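Local coordinates for beta-N-acetylhexosaminidase (Thermotoga neapolitana, PDB 5BZA), which probably hydrolyses terminal non-reducing N-acetyl-D-hexosamine residues in N-acetyl-beta-D-hexosaminides, as a member of glycosyl hydrolase family 3, at residues T336-E341 / G441-I446; G397-D402 / R424-I429; D88-G93 / G143-M148; L82-V87 / R130-D135. All coordinates share one frame; numbering follows the deposited sequence.

How the contacts relate
Contacts 1 and 2 lie in one mixed sheet of the C-terminal domain, where strands 425-429 and 443-446 are neighbours, and the two contacts touch through probable backbone hydrogen bonds. Contact 2 is the buried middle, with a full parallel ladder and aromatic packing; contact 1 is the sheet's partly exposed margin, held by two direct bonds and a water. Contacts 3 and 4 belong to the N-terminal barrel domain, with centres about 55 to 59 Å from those of the other pair. They meet round Thr92, and neither has a direct hydrogen bond across its segments: both bring backbones close at glycines. Contact 4 is buried beside the second subunit, whereas contact 3 is partly buried between helices.

Contact 1: T336-E341 / G441-I446; sequences TRMRKE and GRSVVI
The flat groups that carry this contact are peptide units, since no aromatic ring takes part and the guanidinium of Arg442 is held by Leu418 O and Leu420 O. The Val444 carbonyl is met nearly along its C=O axis by Thr336 N, 2.9 Å from Val444 O. On the same residue, Val444 N donates to Thr336 OG1 at 2.9 Å, almost straight at 173°. OG1 can do this because it sits between its own backbone N and carbonyl carbon (chi1 61°), so Thr336 grips both polar groups of Val444 and prolongs the antiparallel pairing of strand 334-335 with strand 443-446. A water ties Thr336 OG1, Arg337 O and Ser443 OG together, donating to Arg337 O over 2.5 Å. Met338 bends at chi2 (-71°) and crosses Val445 at about a right angle, Met338 CE pressing on Val445 CG2 at 3.5 Å. An alanine at Thr336 would remove OG1, the acceptor of Val444 N, and would probably weaken the pairing and loosen the water. With a hydroxyl standing in for a backbone acceptor and a water bridging the next gap, the pairing at this margin of the sheet depends on side chain and solvent as well as main chain.

Contact 2: G397-D402 / R424-I429; sequences GELIFD and RTIYFI. With CD (cadmium ion), chain T.
Strands 399-404 and 425-429 are the two strands of a beta-alpha-beta unit, linked through helix 411-418, and lie side by side in the sheet of the C-terminal domain. Their short segments run parallel within 17°. Four backbone bonds alternate between them; Ile426 N reaches Ile400 O at 2.7 Å and Phe428 N reaches Asp402 O at 2.8 Å, each nearly along the C=O axis.

On one face Phe401 and Ile426 lie side by side and point the same way, Phe401 CE1 being 3.7 Å from Ile426 CD1. Phe428 comes over one face of the Phe401 ring, its CE1 3.4 Å from Phe401 CG and offset toward the rim. The two ring planes are 57° apart, so the pair is oblique, neither stacked nor T-shaped. Leu462 of helix 452-463 packs against all three side chains.

The other face is more polar. Asp402 holds CG anti to its backbone N, which puts OD2 at the edge of the Tyr427 ring, 3.2 Å from Tyr427 CE1, with carboxylate and ring planes 65° apart. OD2 has its true partner in His417 ND1, and Tyr427 OH bonds to His417 O, so both buried polar ends are satisfied by the connecting helix. Thr425 CG2 lies over one face of the Tyr427 ring.

Toward the start of 397-402, Glu398 extends to a cadmium ion that Glu346 also binds; the carboxylate chelates through both oxygens, with Glu398 OE1 and OE2 each 2.7 Å from CD.

Contact 3: D88-G93 / G143-M148; sequences DPVFTG and GMEACM
Glu145 reaches from helix 136-153 across the first turn of helix 89-106. Its CB points at that helix and rests 3.4 Å from Pro89 O. CG follows, anti to the carbonyl carbon, 3.3 Å from Pro89 O and 3.7 Å from Pro89 CB. A bend at chi2 (-74°) then turns the chain along the neighbouring helix, carrying CD past Val90 CA. At the tip the carboxylate splits: OE1 settles 3.3 Å from Gly93 CA, while OE2 touches Val90 CG2 at 3.7 Å. A side chain on Gly93 would collide with OE1. This glycine also brings its CA-H to Glu145 O, and the axes of segments 89-93 and 143-148 approach to 7.5 Å, 24° from parallel. Beside it Thr92 CG2 meets Ala146 CB. An alanine at Glu145 would remove CG and the carboxylate and would probably leave the surface of Pro89, Val90 and Gly93 less well covered. No hydrogen bond crosses between the two segments, so what joins them here is van der Waals contact and a CA-H...O approach. The nearby helix N-terminus may favour the anion slightly, while Asp88, whose OD1 caps that helix at Val90 N and is 6.0 Å from Glu145 OE2, would probably work against it.

Contact 4: L82-V87 / R130-D135; sequences LAAGKV and RSFGSD
Segment 82-87 carries a metal-binding position at the subunit interface: Lys86 is a zinc ligand in a structure of this protein, though that zinc is not bound to this chain here. Next to it the loop 130-135 runs past the helix and offers it two carbonyls. Ser131 O sits 3.2 Å from Leu82 CA, and Leu82 CD1 flanks the same oxygen. One residue on, Phe132 O takes the CA-H of Gly85 almost head on, 3.3 Å from Gly85 CA with 173° at the hydrogen. A side chain on Gly85 would run into that oxygen. A water also donates to Phe132 O and to Leu82 O, standing 2.5 Å from Phe132 O and bridging loop to helix where no direct hydrogen bond does.

The loop keeps its shape through an ST turn: Ser131 OG accepts from Gly133 N at 3.0 Å and is also hydrogen-bonded to Asp117 O, Asp117 being a ligand of another zinc in a structure of this protein, not bound here. At the backbone angles of Gly133 a CB would crowd Phe132 O, so glycine fits. From there the chain enters helix 136-153 of the TIM-barrel domain, N-capped by Asp135.

Phe132 turns its ring so that the edge faces the helix, with Ala84 CB 4.1 Å from Phe132 CE1 and Gly85 N near CD1. His142 and Thr92 also pack on this ring. On the other flank of the helix Ala83 meets Ala332 of the second subunit, while Lys86 packs on His448 and makes a long, weak ion pair with Glu334, both of that subunit.

Contact 1: T336-E341 / G441-I446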
loop_
_atom_site.group_PDB
_atom_site.type_symbol
_atom_site.label_atom_id
_atom_site.label_comp_id
_atom_site.label_asym_id
_atom_site.label_seq_id
_atom_site.Cartn_x
_atom_site.Cartn_y
_atom_site.Cartn_z
ATOM N N THR B 336 -31.739 -13.606 -1.302
ATOM C CA THR B 336 -32.941 -14.445 -1.450
ATOM C C THR B 336 -32.553 -15.816 -2.047
ATOM O O THR B 336 -31.451 -15.975 -2.619
ATOM C CB THR B 336 -33.989 -13.767 -2.375
ATOM O OG1 THR B 336 -33.425 -13.575 -3.686
ATOM C CG2 THR B 336 -34.400 -12.414 -1.821
ATOM N N ARG B 337 -33.438 -16.809 -1.938
ATOM C CA ARG B 337 -33.117 -18.135 -2.490
ATOM C C ARG B 337 -33.061 -18.158 -4.041
ATOM O O ARG B 337 -33.952 -17.636 -4.732
ATOM C CB ARG B 337 -34.096 -19.195 -1.974
ATOM C CG ARG B 337 -33.849 -20.538 -2.617
ATOM C CD ARG B 337 -32.466 -21.009 -2.113
ATOM N NE ARG B 337 -32.198 -22.449 -2.168
ATOM C CZ ARG B 337 -31.178 -23.025 -1.534
ATOM N NH1 ARG B 337 -30.362 -22.282 -0.792
ATOM N NH2 ARG B 337 -30.978 -24.336 -1.622
ATOM N N MET B 338 -32.013 -18.793 -4.565
ATOM C CA MET B 338 -31.729 -18.833 -5.999
ATOM C C MET B 338 -31.832 -20.218 -6.635
ATOM O O MET B 338 -31.473 -21.229 -6.023
ATOM C CB MET B 338 -30.327 -18.298 -6.241
ATOM C CG MET B 338 -30.075 -16.966 -5.550
ATOM S SD MET B 338 -30.976 -15.630 -6.339
ATOM C CE MET B 338 -30.424 -14.252 -5.347
ATOM N N ARG B 339 -32.351 -20.263 -7.856
ATOM C CA ARG B 339 -32.445 -21.526 -8.581
ATOM C C ARG B 339 -31.077 -21.905 -9.169
ATOM O O ARG B 339 -30.599 -21.285 -10.130
ATOM C CB ARG B 339 -33.500 -21.424 -9.677
ATOM C CG ARG B 339 -34.919 -21.356 -9.149
ATOM C CD ARG B 339 -35.887 -21.113 -10.295
ATOM N NE ARG B 339 -35.663 -19.781 -10.862
ATOM C CZ ARG B 339 -36.190 -19.339 -12.003
ATOM N NH1 ARG B 339 -36.957 -20.138 -12.744
ATOM N NH2 ARG B 339 -35.918 -18.108 -12.423
ATOM N N LYS B 340 -30.473 -22.930 -8.563
ATOM C CA LYS B 340 -29.156 -23.484 -8.913
ATOM C C LYS B 340 -29.013 -23.692 -10.430
ATOM O O LYS B 340 -28.030 -23.262 -11.065
ATOM C CB LYS B 340 -28.991 -24.805 -8.139
ATOM C CG LYS B 340 -27.867 -25.772 -8.535
ATOM C CD LYS B 340 -26.444 -25.222 -8.349
ATOM C CE LYS B 340 -25.448 -26.377 -8.375
ATOM N NZ LYS B 340 -25.807 -27.409 -9.413
ATOM N N GLU B 341 -30.054 -24.285 -11.005
ATOM C CA GLU B 341 -30.130 -24.590 -12.433
ATOM C C GLU B 341 -29.986 -23.374 -13.385
ATOM O O GLU B 341 -29.734 -23.571 -14.575
ATOM C CB GLU B 341 -31.436 -25.363 -12.726
ATOM C CG GLU B 341 -32.731 -24.635 -12.340
ATOM C CD GLU B 341 -33.059 -24.753 -10.834
ATOM O OE1 GLU B 341 -32.224 -25.325 -10.071
ATOM O OE2 GLU B 341 -34.135 -24.236 -10.413
ATOM N N GLY B 441 -40.611 -10.105 -4.489
ATOM C CA GLY B 441 -40.655 -11.289 -5.327
ATOM C C GLY B 441 -39.492 -11.451 -6.313
ATOM O O GLY B 441 -39.454 -12.407 -7.076
ATOM N N ARG B 442 -38.535 -10.535 -6.305
ATOM C CA ARG B 442 -37.433 -10.635 -7.246
ATOM C C ARG B 442 -36.262 -11.372 -6.609
ATOM O O ARG B 442 -36.141 -11.415 -5.378
ATOM C CB ARG B 442 -36.990 -9.264 -7.685
ATOM C CG ARG B 442 -38.085 -8.417 -8.286
ATOM C CD ARG B 442 -38.527 -8.799 -9.687
ATOM N NE ARG B 442 -39.490 -7.802 -10.187
ATOM C CZ ARG B 442 -39.601 -7.456 -11.470
ATOM N NH1 ARG B 442 -38.793 -8.036 -12.371
ATOM N NH2 ARG B 442 -40.490 -6.531 -11.854
ATOM N N SER B 443 -35.406 -11.951 -7.448
ATOM C CA SER B 443 -34.131 -12.497 -6.980
ATOM C C SER B 443 -33.171 -11.377 -6.623
ATOM O O SER B 443 -32.735 -10.588 -7.476
ATOM C CB SER B 443 -33.532 -13.407 -8.034
ATOM O OG SER B 443 -34.214 -14.638 -8.006
ATOM N N VAL B 444 -32.824 -11.310 -5.352
ATOM C CA VAL B 444 -32.103 -10.151 -4.906
ATOM C C VAL B 444 -30.918 -10.579 -4.057
ATOM O O VAL B 444 -31.045 -11.449 -3.175
ATOM C CB VAL B 444 -33.025 -9.210 -4.088
ATOM C CG1 VAL B 444 -32.226 -8.037 -3.541
ATOM C CG2 VAL B 444 -34.194 -8.682 -4.961
ATOM N N VAL B 445 -29.768 -9.971 -4.334
ATOM C CA VAL B 445 -28.550 -10.141 -3.529
ATOM C C VAL B 445 -28.122 -8.763 -2.996
ATOM O O VAL B 445 -28.057 -7.794 -3.773
ATOM C CB VAL B 445 -27.371 -10.778 -4.356
ATOM C CG1 VAL B 445 -26.044 -10.673 -3.589
ATOM C CG2 VAL B 445 -27.654 -12.227 -4.675
ATOM N N ILE B 446 -27.881 -8.648 -1.688
ATOM C CA ILE B 446 -27.404 -7.367 -1.131
ATOM C C ILE B 446 -25.951 -7.494 -0.642
ATOM O O ILE B 446 -25.643 -8.410 0.130
ATOM C CB ILE B 446 -28.284 -6.854 0.051
ATOM C CG1 ILE B 446 -29.786 -6.903 -0.295
ATOM C CG2 ILE B 446 -27.866 -5.432 0.430
ATOM C CD1 ILE B 446 -30.675 -6.595 0.892
HETATM O O HOH W 1 -34.315 -15.309 -5.483
#

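Contact 2: G397-D402 / R424-I429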
loop_
_atom_site.group_PDB
_atom_site.type_symbol
_atom_site.label_atom_id
_atom_site.label_comp_id
_atom_site.label_asym_id
_atom_site.label_seq_id
_atom_site.Cartn_x
_atom_site.Cartn_y
_atom_site.Cartn_z
ATOM N N GLY B 397 -31.643 -12.042 -21.992
ATOM C CA GLY B 397 -30.499 -12.919 -22.033
ATOM C C GLY B 397 -30.937 -14.125 -21.241
ATOM O O GLY B 397 -32.067 -14.188 -20.723
ATOM N N GLU B 398 -30.061 -15.106 -21.151
ATOM C CA GLU B 398 -30.411 -16.318 -20.436
ATOM C C GLU B 398 -30.370 -16.046 -18.941
ATOM O O GLU B 398 -31.078 -16.683 -18.146
ATOM C CB GLU B 398 -29.446 -17.424 -20.811
ATOM C CG GLU B 398 -29.235 -17.471 -22.282
ATOM C CD GLU B 398 -28.119 -18.429 -22.637
ATOM O OE1 GLU B 398 -27.562 -19.066 -21.714
ATOM O OE2 GLU B 398 -27.803 -18.524 -23.831
ATOM N N LEU B 399 -29.509 -15.101 -18.564
ATOM C CA LEU B 399 -29.372 -14.687 -17.173
ATOM C C LEU B 399 -28.897 -13.282 -17.184
ATOM O O LEU B 399 -27.991 -12.938 -17.942
ATOM C CB LEU B 399 -28.407 -15.580 -16.401
ATOM C CG LEU B 399 -28.312 -15.503 -14.864
ATOM C CD1 LEU B 399 -29.669 -15.689 -14.172
ATOM C CD2 LEU B 399 -27.331 -16.588 -14.373
ATOM N N ILE B 400 -29.553 -12.447 -16.370
ATOM C CA ILE B 400 -29.199 -11.047 -16.339
ATOM C C ILE B 400 -28.810 -10.663 -14.927
ATOM O O ILE B 400 -29.531 -10.980 -13.977
ATOM C CB ILE B 400 -30.340 -10.161 -16.834
ATOM C CG1 ILE B 400 -30.809 -10.635 -18.211
ATOM C CG2 ILE B 400 -29.846 -8.727 -16.948
ATOM C CD1 ILE B 400 -32.004 -9.854 -18.799
ATOM N N PHE B 401 -27.657 -10.000 -14.798
ATOM C CA PHE B 401 -27.212 -9.488 -13.508
ATOM C C PHE B 401 -27.359 -7.993 -13.554
ATOM O O PHE B 401 -26.581 -7.325 -14.253
ATOM C CB PHE B 401 -25.741 -9.821 -13.196
ATOM C CG PHE B 401 -25.467 -11.275 -12.882
ATOM C CD1 PHE B 401 -26.492 -12.197 -12.786
ATOM C CD2 PHE B 401 -24.170 -11.691 -12.588
ATOM C CE1 PHE B 401 -26.233 -13.528 -12.487
ATOM C CE2 PHE B 401 -23.890 -13.034 -12.259
ATOM C CZ PHE B 401 -24.924 -13.954 -12.210
ATOM N N ASP B 402 -28.320 -7.448 -12.803
ATOM C CA ASP B 402 -28.466 -5.997 -12.750
ATOM C C ASP B 402 -27.745 -5.503 -11.488
ATOM O O ASP B 402 -28.108 -5.829 -10.348
ATOM C CB ASP B 402 -29.958 -5.595 -12.785
ATOM C CG ASP B 402 -30.199 -4.080 -12.609
ATOM O OD1 ASP B 402 -29.252 -3.263 -12.783
ATOM O OD2 ASP B 402 -31.390 -3.700 -12.369
ATOM N N ARG B 424 -35.308 -14.322 -14.809
ATOM C CA ARG B 424 -33.933 -14.625 -15.129
ATOM C C ARG B 424 -33.053 -13.390 -14.882
ATOM O O ARG B 424 -31.981 -13.211 -15.502
ATOM C CB ARG B 424 -33.854 -15.141 -16.564
ATOM C CG ARG B 424 -34.561 -14.274 -17.580
ATOM C CD ARG B 424 -34.660 -14.947 -18.946
ATOM N NE ARG B 424 -35.329 -14.068 -19.903
ATOM C CZ ARG B 424 -36.645 -14.005 -20.080
ATOM N NH1 ARG B 424 -37.441 -14.807 -19.381
ATOM N NH2 ARG B 424 -37.148 -13.148 -20.966
ATOM N N THR B 425 -33.493 -12.551 -13.942
ATOM C CA THR B 425 -32.699 -11.383 -13.581
ATOM C C THR B 425 -32.364 -11.497 -12.112
ATOM O O THR B 425 -33.202 -11.886 -11.304
ATOM C CB THR B 425 -33.407 -10.058 -13.846
ATOM O OG1 THR B 425 -33.666 -9.943 -15.243
ATOM C CG2 THR B 425 -32.532 -8.880 -13.401
ATOM N N ILE B 426 -31.104 -11.222 -11.783
ATOM C CA ILE B 426 -30.672 -11.165 -10.394
ATOM C C ILE B 426 -30.255 -9.744 -10.127
ATOM O O ILE B 426 -29.454 -9.164 -10.887
ATOM C CB ILE B 426 -29.523 -12.140 -10.104
ATOM C CG1 ILE B 426 -29.929 -13.553 -10.531
ATOM C CG2 ILE B 426 -29.195 -12.149 -8.618
ATOM C CD1 ILE B 426 -28.921 -14.619 -10.163
ATOM N N TYR B 427 -30.830 -9.186 -9.057
ATOM C CA TYR B 427 -30.569 -7.817 -8.669
ATOM C C TYR B 427 -29.489 -7.801 -7.612
ATOM O O TYR B 427 -29.645 -8.389 -6.525
ATOM C CB TYR B 427 -31.842 -7.127 -8.145
ATOM C CG TYR B 427 -32.848 -6.950 -9.241
ATOM C CD1 TYR B 427 -32.755 -5.864 -10.104
ATOM C CD2 TYR B 427 -33.871 -7.878 -9.440
ATOM C CE1 TYR B 427 -33.627 -5.705 -11.138
ATOM C CE2 TYR B 427 -34.785 -7.720 -10.489
ATOM C CZ TYR B 427 -34.652 -6.633 -11.326
ATOM O OH TYR B 427 -35.539 -6.441 -12.361
ATOM N N PHE B 428 -28.393 -7.126 -7.937
ATOM C CA PHE B 428 -27.326 -6.952 -6.974
ATOM C C PHE B 428 -27.440 -5.544 -6.435
ATOM O O PHE B 428 -27.101 -4.580 -7.130
ATOM C CB PHE B 428 -25.931 -7.200 -7.610
ATOM C CG PHE B 428 -25.685 -8.635 -8.026
ATOM C CD1 PHE B 428 -26.237 -9.143 -9.197
ATOM C CD2 PHE B 428 -24.864 -9.470 -7.260
ATOM C CE1 PHE B 428 -25.998 -10.477 -9.594
ATOM C CE2 PHE B 428 -24.621 -10.809 -7.650
ATOM C CZ PHE B 428 -25.195 -11.307 -8.810
ATOM N N ILE B 429 -27.919 -5.409 -5.203
ATOM C CA ILE B 429 -28.039 -4.072 -4.640
ATOM C C ILE B 429 -26.768 -3.724 -3.905
ATOM O O ILE B 429 -26.504 -4.231 -2.822
ATOM C CB ILE B 429 -29.294 -3.898 -3.722
ATOM C CG1 ILE B 429 -30.546 -3.728 -4.600
ATOM C CG2 ILE B 429 -29.201 -2.566 -2.992
ATOM C CD1 ILE B 429 -31.377 -4.963 -4.827
HETATM CD CD CD T . -26.089 -20.613 -23.431
HETATM O O HOH W 2 -27.122 -22.396 -22.119
#

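Contact 3: D88-G93 / G143-M148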
loop_
_atom_site.group_PDB
_atom_site.type_symbol
_atom_site.label_atom_id
_atom_site.label_comp_id
_atom_site.label_asym_id
_atom_site.label_seq_id
_atom_site.Cartn_x
_atom_site.Cartn_y
_atom_site.Cartn_z
ATOM N N ASP B 88 24.565 5.770 4.045
ATOM C CA ASP B 88 24.568 5.191 5.383
ATOM C C ASP B 88 23.602 4.004 5.536
ATOM O O ASP B 88 22.377 4.167 5.402
ATOM C CB ASP B 88 24.169 6.269 6.394
ATOM C CG ASP B 88 24.376 5.837 7.842
ATOM O OD1 ASP B 88 24.402 4.632 8.152
ATOM O OD2 ASP B 88 24.475 6.737 8.693
ATOM N N PRO B 89 24.151 2.813 5.861
ATOM C CA PRO B 89 23.361 1.578 5.960
ATOM C C PRO B 89 22.163 1.667 6.934
ATOM O O PRO B 89 21.156 0.931 6.778
ATOM C CB PRO B 89 24.394 0.533 6.463
ATOM C CG PRO B 89 25.578 1.321 6.918
ATOM C CD PRO B 89 25.589 2.571 6.098
ATOM N N VAL B 90 22.249 2.564 7.903
ATOM C CA VAL B 90 21.124 2.775 8.809
ATOM C C VAL B 90 19.819 3.039 8.058
ATOM O O VAL B 90 18.789 2.476 8.389
ATOM C CB VAL B 90 21.413 3.947 9.787
ATOM C CG1 VAL B 90 20.127 4.533 10.359
ATOM C CG2 VAL B 90 22.340 3.455 10.865
ATOM N N PHE B 91 19.887 3.855 7.022
ATOM C CA PHE B 91 18.731 4.097 6.173
ATOM C C PHE B 91 18.212 2.803 5.549
ATOM O O PHE B 91 17.006 2.653 5.360
ATOM C CB PHE B 91 19.053 5.146 5.115
ATOM C CG PHE B 91 19.091 6.528 5.669
ATOM C CD1 PHE B 91 17.895 7.215 5.942
ATOM C CD2 PHE B 91 20.292 7.119 5.997
ATOM C CE1 PHE B 91 17.915 8.466 6.493
ATOM C CE2 PHE B 91 20.319 8.368 6.540
ATOM C CZ PHE B 91 19.118 9.064 6.785
ATOM N N THR B 92 19.090 1.853 5.228
ATOM C CA THR B 92 18.609 0.560 4.724
ATOM C C THR B 92 17.831 -0.232 5.800
ATOM O O THR B 92 16.774 -0.842 5.521
ATOM C CB THR B 92 19.795 -0.304 4.185
ATOM O OG1 THR B 92 20.490 0.453 3.168
ATOM C CG2 THR B 92 19.306 -1.651 3.667
ATOM N N GLY B 93 18.365 -0.251 7.019
ATOM C CA GLY B 93 17.662 -0.887 8.123
ATOM C C GLY B 93 16.281 -0.241 8.352
ATOM O O GLY B 93 15.297 -0.952 8.562
ATOM N N GLY B 143 23.521 -5.226 4.102
ATOM C CA GLY B 143 22.807 -6.489 4.231
ATOM C C GLY B 143 22.452 -6.830 5.665
ATOM O O GLY B 143 21.342 -7.362 5.943
ATOM N N MET B 144 23.389 -6.561 6.586
ATOM C CA MET B 144 23.097 -6.771 7.996
ATOM C C MET B 144 21.984 -5.821 8.471
ATOM O O MET B 144 21.080 -6.220 9.199
ATOM C CB MET B 144 24.346 -6.577 8.846
ATOM C CG MET B 144 24.197 -7.029 10.279
ATOM S SD MET B 144 24.057 -8.809 10.580
ATOM C CE MET B 144 22.283 -8.942 10.847
ATOM N N GLU B 145 22.086 -4.562 8.087
ATOM C CA GLU B 145 21.055 -3.606 8.414
ATOM C C GLU B 145 19.725 -4.066 7.874
ATOM O O GLU B 145 18.702 -3.957 8.568
ATOM C CB GLU B 145 21.391 -2.236 7.874
ATOM C CG GLU B 145 22.318 -1.419 8.781
ATOM C CD GLU B 145 21.586 -0.884 10.023
ATOM O OE1 GLU B 145 20.339 -1.053 10.119
ATOM O OE2 GLU B 145 22.231 -0.228 10.869
ATOM N N ALA B 146 19.726 -4.594 6.654
ATOM C CA ALA B 146 18.483 -5.027 6.055
ATOM C C ALA B 146 17.860 -6.153 6.838
ATOM O O ALA B 146 16.646 -6.145 7.123
ATOM C CB ALA B 146 18.697 -5.437 4.619
ATOM N N CYS B 147 18.671 -7.139 7.183
ATOM C CA CYS B 147 18.139 -8.279 7.931
ATOM C C CYS B 147 17.597 -7.875 9.300
ATOM O O CYS B 147 16.558 -8.394 9.728
ATOM C CB CYS B 147 19.220 -9.364 8.093
ATOM S SG CYS B 147 19.504 -10.224 6.533
ATOM N N MET B 148 18.329 -6.994 9.982
ATOM C CA MET B 148 17.934 -6.520 11.283
ATOM C C MET B 148 16.599 -5.734 11.168
ATOM O O MET B 148 15.686 -5.968 11.937
ATOM C CB MET B 148 19.037 -5.651 11.905
ATOM C CG MET B 148 18.790 -5.272 13.363
ATOM S SD MET B 148 18.680 -6.730 14.470
ATOM C CE MET B 148 20.410 -7.322 14.533
#

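Contact 4: L82-V87 / R130-D135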
loop_
_atom_site.group_PDB
_atom_site.type_symbol
_atom_site.label_atom_id
_atom_site.label_comp_id
_atom_site.label_asym_id
_atom_site.label_seq_id
_atom_site.Cartn_x
_atom_site.Cartn_y
_atom_site.Cartn_z
ATOM N N LEU B 82 21.048 -0.393 -4.955
ATOM C CA LEU B 82 22.233 0.320 -5.432
ATOM C C LEU B 82 22.314 1.723 -4.801
ATOM O O LEU B 82 23.360 2.115 -4.166
ATOM C CB LEU B 82 22.220 0.391 -6.963
ATOM C CG LEU B 82 23.517 0.922 -7.568
ATOM C CD1 LEU B 82 24.689 -0.062 -7.324
ATOM C CD2 LEU B 82 23.342 1.209 -9.052
ATOM N N ALA B 83 21.186 2.453 -4.904
ATOM C CA ALA B 83 21.084 3.749 -4.253
ATOM C C ALA B 83 21.320 3.591 -2.777
ATOM O O ALA B 83 22.092 4.351 -2.209
ATOM C CB ALA B 83 19.727 4.387 -4.497
ATOM N N ALA B 84 20.724 2.563 -2.174
ATOM C CA ALA B 84 20.873 2.361 -0.729
ATOM C C ALA B 84 22.345 2.189 -0.331
ATOM O O ALA B 84 22.823 2.795 0.638
ATOM C CB ALA B 84 20.049 1.128 -0.269
ATOM N N GLY B 85 23.065 1.378 -1.109
ATOM C CA GLY B 85 24.485 1.100 -0.899
ATOM C C GLY B 85 25.310 2.371 -0.942
ATOM O O GLY B 85 26.400 2.430 -0.357
ATOM N N LYS B 86 24.837 3.383 -1.682
ATOM C CA LYS B 86 25.588 4.655 -1.678
ATOM C C LYS B 86 25.474 5.445 -0.375
ATOM O O LYS B 86 26.186 6.433 -0.191
ATOM C CB LYS B 86 25.157 5.557 -2.826
ATOM C CG LYS B 86 25.544 5.054 -4.221
ATOM C CD LYS B 86 26.975 4.433 -4.255
ATOM C CE LYS B 86 28.015 5.508 -4.083
ATOM N NZ LYS B 86 28.892 5.676 -5.264
ATOM N N VAL B 87 24.590 5.017 0.524
ATOM C CA VAL B 87 24.175 5.831 1.656
ATOM C C VAL B 87 24.427 5.053 2.939
ATOM O O VAL B 87 24.510 3.819 2.909
ATOM C CB VAL B 87 22.674 6.216 1.503
ATOM C CG1 VAL B 87 22.159 6.976 2.688
ATOM C CG2 VAL B 87 22.492 7.040 0.215
ATOM N N ARG B 130 19.777 -4.318 -8.335
ATOM C CA ARG B 130 19.371 -5.116 -7.179
ATOM C C ARG B 130 20.473 -5.379 -6.101
ATOM O O ARG B 130 20.205 -6.013 -5.054
ATOM C CB ARG B 130 18.781 -6.444 -7.667
ATOM C CG ARG B 130 17.525 -6.285 -8.557
ATOM C CD ARG B 130 17.111 -7.648 -9.149
ATOM N NE ARG B 130 16.805 -8.651 -8.120
ATOM C CZ ARG B 130 16.915 -9.970 -8.289
ATOM N NH1 ARG B 130 17.392 -10.451 -9.428
ATOM N NH2 ARG B 130 16.608 -10.824 -7.305
ATOM N N SER B 131 21.695 -4.923 -6.352
ATOM C CA SER B 131 22.797 -5.102 -5.419
ATOM C C SER B 131 23.197 -3.802 -4.688
ATOM O O SER B 131 23.239 -2.710 -5.255
ATOM C CB SER B 131 24.042 -5.712 -6.154
ATOM O OG SER B 131 25.239 -5.574 -5.378
ATOM N N PHE B 132 23.579 -3.947 -3.436
ATOM C CA PHE B 132 24.085 -2.832 -2.668
ATOM C C PHE B 132 25.382 -2.270 -3.241
ATOM O O PHE B 132 25.708 -1.116 -2.957
ATOM C CB PHE B 132 24.328 -3.278 -1.207
ATOM C CG PHE B 132 23.063 -3.543 -0.421
ATOM C CD1 PHE B 132 22.180 -2.496 -0.120
ATOM C CD2 PHE B 132 22.743 -4.842 -0.008
ATOM C CE1 PHE B 132 21.005 -2.715 0.625
ATOM C CE2 PHE B 132 21.559 -5.080 0.717
ATOM C CZ PHE B 132 20.688 -3.989 1.036
ATOM N N GLY B 133 26.154 -3.088 -3.988
ATOM C CA GLY B 133 27.390 -2.606 -4.618
ATOM C C GLY B 133 28.489 -3.635 -4.870
ATOM O O GLY B 133 28.279 -4.817 -4.626
ATOM N N SER B 134 29.655 -3.200 -5.365
ATOM C CA SER B 134 30.788 -4.131 -5.621
ATOM C C SER B 134 31.578 -4.461 -4.359
ATOM O O SER B 134 32.094 -5.566 -4.206
ATOM C CB SER B 134 31.737 -3.596 -6.700
ATOM O OG SER B 134 32.245 -2.325 -6.355
ATOM N N ASP B 135 31.744 -3.467 -3.504
ATOM C CA ASP B 135 32.551 -3.594 -2.306
ATOM C C ASP B 135 31.888 -4.534 -1.286
ATOM O O ASP B 135 30.818 -4.223 -0.746
ATOM C CB ASP B 135 32.809 -2.197 -1.743
ATOM C CG ASP B 135 33.658 -2.199 -0.471
ATOM O OD1 ASP B 135 33.770 -3.215 0.236
ATOM O OD2 ASP B 135 34.187 -1.136 -0.113
HETATM O O HOH W 3 25.964 0.887 -4.355
#